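Local coordinates for possible phosphoglycerate mutase GPM2 (Mycobacterium tuberculosis, PDB 2A6P), which hydrolyses a broad range of phosphate monoesters, including fructose 1,6-bisphosphate, as a homodimeric phosphatase of the histidine phosphatase superfamily, at the interface of chains A and B. Sequence-based numbering; all coordinates share one arbitrary frame. Chains: chain A/B, Possible phosphoglycerate mutase GPM2.

The interface of chains A and B. Residues chain A 157, 172-175; chain B 187, 192-193.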
# COMPACT_ATOMS: atom_id res chain seq x y z
N ARG A 157 -5.20 -3.19 9.29
CA ARG A 157 -5.85 -2.65 8.11
C ARG A 157 -6.87 -1.60 8.50
O ARG A 157 -7.10 -0.64 7.76
CB ARG A 157 -6.60 -3.73 7.36
CG ARG A 157 -5.80 -4.83 6.72
CD ARG A 157 -6.79 -5.54 5.82
NE ARG A 157 -6.48 -6.92 5.60
CZ ARG A 157 -7.19 -7.71 4.80
NH1 ARG A 157 -8.24 -7.21 4.15
NH2 ARG A 157 -6.85 -8.98 4.66
N SER A 172 -11.07 -3.93 3.22
CA SER A 172 -11.01 -5.08 2.32
C SER A 172 -10.06 -4.83 1.15
O SER A 172 -9.60 -5.76 0.51
CB SER A 172 -12.41 -5.38 1.77
OG SER A 172 -12.90 -4.29 0.99
N ARG A 173 -9.76 -3.56 0.90
CA ARG A 173 -8.90 -3.15 -0.21
C ARG A 173 -7.39 -3.13 0.09
O ARG A 173 -6.60 -2.78 -0.80
CB ARG A 173 -9.32 -1.76 -0.68
CG ARG A 173 -10.81 -1.64 -0.97
CD ARG A 173 -11.23 -2.60 -2.09
NE ARG A 173 -12.63 -2.42 -2.47
CZ ARG A 173 -13.15 -2.86 -3.61
NH1 ARG A 173 -12.38 -3.51 -4.48
NH2 ARG A 173 -14.43 -2.65 -3.89
N PHE A 174 -7.00 -3.51 1.30
CA PHE A 174 -5.59 -3.51 1.66
C PHE A 174 -5.13 -4.83 2.27
O PHE A 174 -5.71 -5.29 3.24
CB PHE A 174 -5.30 -2.39 2.68
CG PHE A 174 -5.85 -1.05 2.28
CD1 PHE A 174 -7.00 -0.53 2.89
CD2 PHE A 174 -5.24 -0.31 1.27
CE1 PHE A 174 -7.53 0.70 2.52
CE2 PHE A 174 -5.76 0.93 0.88
CZ PHE A 174 -6.91 1.44 1.51
N ALA A 175 -4.08 -5.41 1.70
CA ALA A 175 -3.55 -6.67 2.22
C ALA A 175 -2.67 -6.38 3.43
O ALA A 175 -2.24 -5.24 3.64
CB ALA A 175 -2.75 -7.40 1.16
N GLU B 187 -8.48 -10.67 -2.73
CA GLU B 187 -8.55 -11.38 -1.46
C GLU B 187 -10.03 -11.73 -1.31
O GLU B 187 -10.87 -10.83 -1.30
CB GLU B 187 -8.11 -10.51 -0.27
CG GLU B 187 -7.51 -11.35 0.87
CD GLU B 187 -7.78 -10.80 2.27
OE1 GLU B 187 -7.74 -9.57 2.47
OE2 GLU B 187 -8.02 -11.61 3.17
N GLN B 192 -7.92 -5.94 -4.52
CA GLN B 192 -7.17 -5.35 -3.41
C GLN B 192 -5.75 -4.87 -3.72
O GLN B 192 -5.13 -5.35 -4.67
CB GLN B 192 -7.17 -6.39 -2.26
CG GLN B 192 -6.03 -6.33 -1.25
CD GLN B 192 -6.12 -7.47 -0.24
OE1 GLN B 192 -6.98 -7.46 0.65
NE2 GLN B 192 -5.25 -8.47 -0.39
N LEU B 193 -5.26 -3.92 -2.93
CA LEU B 193 -3.89 -3.40 -3.07
C LEU B 193 -3.05 -4.32 -2.17
O LEU B 193 -3.24 -4.33 -0.96
CB LEU B 193 -3.78 -1.95 -2.55
CG LEU B 193 -2.73 -0.96 -3.10
CD1 LEU B 193 -2.24 -0.10 -1.98
CD2 LEU B 193 -1.56 -1.66 -3.77
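A:Ala175 and B:Gln192 meet at the middle of this patch of the two-fold symmetric homodimer interface, which recurs with the chains exchanged. Here the aliphatic stem and flat amide of the glutamine lie along the backbone of A:Phe174 and A:Ala175. The CA of A:Ala175 packs 3.6 Å from the side-chain amide carbon CD of B:Gln192, and a small side chain is compatible with this close approach of the backbone. The CG of B:Gln192 lies 4.1 Å from the CA of A:Phe174, which meets chain B through its backbone and turns its ring away from the glutamine. With CG anti to the backbone N (chi1 154°) and the chain extended beyond it, the amide of B:Gln192 is carried to A:Ala175. Glutamine suits the place by combining a stem that packs on the backbone with an amide able to bond to a carbonyl.

Around this centre the edge of strand 190-196 of chain B pairs in parallel fashion with the segment that follows the 3-10 helix 168-173 of chain A. The N of B:Leu193 gives a nearly straight hydrogen bond of 2.8 Å to the carbonyl O of A:Arg173, while the N of A:Ala175 binds the O of B:Leu193 at 3.0 Å. Both bonds flank A:Phe174 and use main-chain groups, B:Leu193 contributing mainly its N and O, so the pairing itself probably makes little demand on side-chain identity.

One neighbouring detail is doubtful: as modelled, OE1 of B:Gln192 faces the carbonyl O of A:Ser172 at 3.1 Å, two acceptors in conflict. Exchanging the amide's O and N would turn this pair into a plausible hydrogen bond.

At the polar rim, A:Arg157 from helix 153-163 and B:Glu187 at the end of strand 181-187 form a salt bridge. Long, oppositely charged side chains suit this margin, since they reach toward each other, tip to tip, from a helix of one subunit and a strand end of the other. The guanidinium and carboxylate planes are turned 66° apart. NH2 of A:Arg157 is modelled 2.4 Å from OE1 of B:Glu187, very short for a salt bridge, so its exact length is doubtful; as modelled, it meets OE1 on the syn side but 31° out of the carboxylate plane.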